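Local coordinates for protein Afp3 (Serratia entomophila, PDB 6RBN) that probably forms, in many copies, the contractile sheath around the inner tube of the anti-feeding prophage, a phage-tail-like injection system, at residues D[206-211]-D[304-309]. Numbering follows the deposited sequence.
Sequences VYYPNV and VRVTNE
The chain turns after strand 204-207 and passes the extended run before helix 308-311 most closely at Pro209 and Val304, whose CA atoms lie 6.2 Å apart. What joins the two segments is a small apolar contact. Tyr208 carries CG anti to its backbone N (chi1 166°), which sends the ring across to the valines. There CG2 of Val306 meets the ring edge near its plane, not a face, 3.8 Å from Tyr208 CE2. Val306 has CG1 anti to its own N; the other methyl does the touching. Pro209 adds its ring: its CG lies 4.3 Å from the same Val306 CG2. The chain bends at Tyr208; Pro209 follows in an extended conformation, where its ring restricts phi and presents carbon to the valine. Val304 meets both residues, its CG2 4.2 Å from Tyr208 OH and its backbone O 4.3 Å from Pro209 CB. Beta-branched valines suit an extended chain and keep their methyls close to the backbone. Arg305, pointing the other way between them, hydrogen-bonds Gln96 O of the Afp2 chain. Nearby, Asn210 and Ser303 are hydrogen-bonded through their backbones. Tyr208 packs on Ser189 and Ile319, and the contact joins the exit of strand 204-207, with strand 322-325 packed beside Pro209 through Ile322, to the approach to helix 308-311, where Thr307 at the N-cap makes a weak hydrogen bond between OG1 and Gln310 N.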
ATOM      1  N   VAL D 206      56.414 -47.286   8.611  1.00 77.67           N
ATOM      2  CA  VAL D 206      57.169 -48.157   9.505  1.00 77.67           C
ATOM      3  C   VAL D 206      57.410 -47.397  10.804  1.00 77.67           C
ATOM      4  O   VAL D 206      57.500 -46.171  10.800  1.00 77.67           O
ATOM      5  CB  VAL D 206      58.478 -48.598   8.813  1.00 77.67           C
ATOM      6  CG1 VAL D 206      59.283 -49.579   9.647  1.00 77.67           C
ATOM      7  CG2 VAL D 206      58.176 -49.182   7.447  1.00 77.67           C
ATOM      8  N   TYR D 207      57.449 -48.109  11.934  1.00 75.72           N
ATOM      9  CA  TYR D 207      57.708 -47.507  13.244  1.00 75.72           C
ATOM     10  C   TYR D 207      58.684 -48.403  13.992  1.00 75.72           C
ATOM     11  O   TYR D 207      58.352 -49.546  14.316  1.00 75.72           O
ATOM     12  CB  TYR D 207      56.412 -47.320  14.030  1.00 75.72           C
ATOM     13  CG  TYR D 207      55.524 -46.247  13.453  1.00 75.72           C
ATOM     14  CD1 TYR D 207      55.692 -44.915  13.805  1.00 75.72           C
ATOM     15  CD2 TYR D 207      54.541 -46.557  12.525  1.00 75.72           C
ATOM     16  CE1 TYR D 207      54.889 -43.931  13.270  1.00 75.72           C
ATOM     17  CE2 TYR D 207      53.741 -45.577  11.980  1.00 75.72           C
ATOM     18  CZ  TYR D 207      53.921 -44.265  12.355  1.00 75.72           C
ATOM     19  OH  TYR D 207      53.120 -43.288  11.818  1.00 75.72           O
ATOM     20  N   TYR D 208      59.884 -47.890  14.272  1.00 84.16           N
ATOM     21  CA  TYR D 208      60.979 -48.768  14.682  1.00 84.16           C
ATOM     22  C   TYR D 208      60.954 -49.291  16.122  1.00 84.16           C
ATOM     23  O   TYR D 208      60.940 -50.519  16.278  1.00 84.16           O
ATOM     24  CB  TYR D 208      62.329 -48.101  14.379  1.00 84.16           C
ATOM     25  CG  TYR D 208      63.508 -48.757  15.061  1.00 84.16           C
ATOM     26  CD1 TYR D 208      63.936 -50.024  14.705  1.00 84.16           C
ATOM     27  CD2 TYR D 208      64.211 -48.085  16.047  1.00 84.16           C
ATOM     28  CE1 TYR D 208      65.009 -50.615  15.340  1.00 84.16           C
ATOM     29  CE2 TYR D 208      65.289 -48.664  16.677  1.00 84.16           C
ATOM     30  CZ  TYR D 208      65.687 -49.927  16.316  1.00 84.16           C
ATOM     31  OH  TYR D 208      66.766 -50.508  16.942  1.00 84.16           O
ATOM     32  N   PRO D 209      60.971 -48.476  17.189  1.00 81.57           N
ATOM     33  CA  PRO D 209      61.328 -49.043  18.498  1.00 81.57           C
ATOM     34  C   PRO D 209      60.191 -49.842  19.117  1.00 81.57           C
ATOM     35  O   PRO D 209      59.043 -49.398  19.159  1.00 81.57           O
ATOM     36  CB  PRO D 209      61.640 -47.804  19.350  1.00 81.57           C
ATOM     37  CG  PRO D 209      61.734 -46.672  18.394  1.00 81.57           C
ATOM     38  CD  PRO D 209      60.750 -47.025  17.334  1.00 81.57           C
ATOM     39  N   ASN D 210      60.523 -51.048  19.572  1.00 84.55           N
ATOM     40  CA  ASN D 210      59.585 -51.817  20.374  1.00 84.55           C
ATOM     41  C   ASN D 210      59.369 -51.129  21.712  1.00 84.55           C
ATOM     42  O   ASN D 210      60.284 -50.538  22.290  1.00 84.55           O
ATOM     43  CB  ASN D 210      60.087 -53.241  20.599  1.00 84.55           C
ATOM     44  CG  ASN D 210      59.945 -54.108  19.374  1.00 84.55           C
ATOM     45  OD1 ASN D 210      58.934 -54.058  18.680  1.00 84.55           O
ATOM     46  ND2 ASN D 210      60.954 -54.923  19.107  1.00 84.55           N
ATOM     47  N   VAL D 211      58.140 -51.203  22.200  1.00 86.01           N
ATOM     48  CA  VAL D 211      57.707 -50.424  23.347  1.00 86.01           C
ATOM     49  C   VAL D 211      57.385 -51.389  24.478  1.00 86.01           C
ATOM     50  O   VAL D 211      56.647 -52.360  24.276  1.00 86.01           O
ATOM     51  CB  VAL D 211      56.496 -49.548  22.989  1.00 86.01           C
ATOM     52  CG1 VAL D 211      56.145 -48.694  24.131  1.00 86.01           C
ATOM     53  CG2 VAL D 211      56.801 -48.688  21.779  1.00 86.01           C
ATOM     54  N   VAL D 304      64.752 -49.494  22.973  1.00 82.92           N
ATOM     55  CA  VAL D 304      66.006 -48.899  22.527  1.00 82.92           C
ATOM     56  C   VAL D 304      65.839 -47.390  22.532  1.00 82.92           C
ATOM     57  O   VAL D 304      64.948 -46.860  21.857  1.00 82.92           O
ATOM     58  CB  VAL D 304      66.416 -49.385  21.125  1.00 82.92           C
ATOM     59  CG1 VAL D 304      67.635 -48.627  20.641  1.00 82.92           C
ATOM     60  CG2 VAL D 304      66.699 -50.874  21.129  1.00 82.92           C
ATOM     61  N   ARG D 305      66.686 -46.693  23.283  1.00 80.46           N
ATOM     62  CA  ARG D 305      66.675 -45.235  23.284  1.00 80.46           C
ATOM     63  C   ARG D 305      67.474 -44.749  22.083  1.00 80.46           C
ATOM     64  O   ARG D 305      68.692 -44.934  22.022  1.00 80.46           O
ATOM     65  CB  ARG D 305      67.241 -44.687  24.589  1.00 80.46           C
ATOM     66  CG  ARG D 305      66.407 -45.045  25.803  1.00 80.46           C
ATOM     67  CD  ARG D 305      67.014 -44.480  27.063  1.00 80.46           C
ATOM     68  NE  ARG D 305      66.940 -43.025  27.085  1.00 80.46           N
ATOM     69  CZ  ARG D 305      65.934 -42.343  27.615  1.00 80.46           C
ATOM     70  NH1 ARG D 305      64.925 -42.988  28.179  1.00 80.46           N
ATOM     71  NH2 ARG D 305      65.941 -41.018  27.593  1.00 80.46           N
ATOM     72  N   VAL D 306      66.788 -44.131  21.130  1.00 78.87           N
ATOM     73  CA  VAL D 306      67.365 -43.801  19.833  1.00 78.87           C
ATOM     74  C   VAL D 306      67.926 -42.385  19.873  1.00 78.87           C
ATOM     75  O   VAL D 306      67.236 -41.444  20.271  1.00 78.87           O
ATOM     76  CB  VAL D 306      66.317 -43.960  18.721  1.00 78.87           C
ATOM     77  CG1 VAL D 306      66.856 -43.507  17.392  1.00 78.87           C
ATOM     78  CG2 VAL D 306      65.868 -45.402  18.631  1.00 78.87           C
ATOM     79  N   THR D 307      69.183 -42.235  19.457  1.00 81.17           N
ATOM     80  CA  THR D 307      69.837 -40.937  19.420  1.00 81.17           C
ATOM     81  C   THR D 307      69.423 -40.165  18.169  1.00 81.17           C
ATOM     82  O   THR D 307      68.643 -40.639  17.344  1.00 81.17           O
ATOM     83  CB  THR D 307      71.353 -41.098  19.452  1.00 81.17           C
ATOM     84  OG1 THR D 307      71.794 -41.696  18.229  1.00 81.17           O
ATOM     85  CG2 THR D 307      71.748 -42.007  20.579  1.00 81.17           C
ATOM     86  N   ASN D 308      69.959 -38.949  18.034  1.00 83.07           N
ATOM     87  CA  ASN D 308      69.701 -38.164  16.830  1.00 83.07           C
ATOM     88  C   ASN D 308      70.497 -38.692  15.644  1.00 83.07           C
ATOM     89  O   ASN D 308      70.012 -38.680  14.510  1.00 83.07           O
ATOM     90  CB  ASN D 308      70.036 -36.692  17.066  1.00 83.07           C
ATOM     91  CG  ASN D 308      69.045 -36.006  17.976  1.00 83.07           C
ATOM     92  OD1 ASN D 308      67.845 -36.253  17.902  1.00 83.07           O
ATOM     93  ND2 ASN D 308      69.543 -35.122  18.827  1.00 83.07           N
ATOM     94  N   GLU D 309      71.722 -39.164  15.889  1.00 85.80           N
ATOM     95  CA  GLU D 309      72.628 -39.489  14.794  1.00 85.80           C
ATOM     96  C   GLU D 309      72.208 -40.758  14.064  1.00 85.80           C
ATOM     97  O   GLU D 309      72.495 -40.919  12.874  1.00 85.80           O
ATOM     98  CB  GLU D 309      74.059 -39.618  15.317  1.00 85.80           C
ATOM     99  CG  GLU D 309      74.683 -38.292  15.706  1.00 85.80           C
ATOM    100  CD  GLU D 309      74.337 -37.862  17.114  1.00 85.80           C
ATOM    101  OE1 GLU D 309      73.731 -38.658  17.859  1.00 85.80           O
ATOM    102  OE2 GLU D 309      74.644 -36.707  17.463  1.00 85.80           O
TER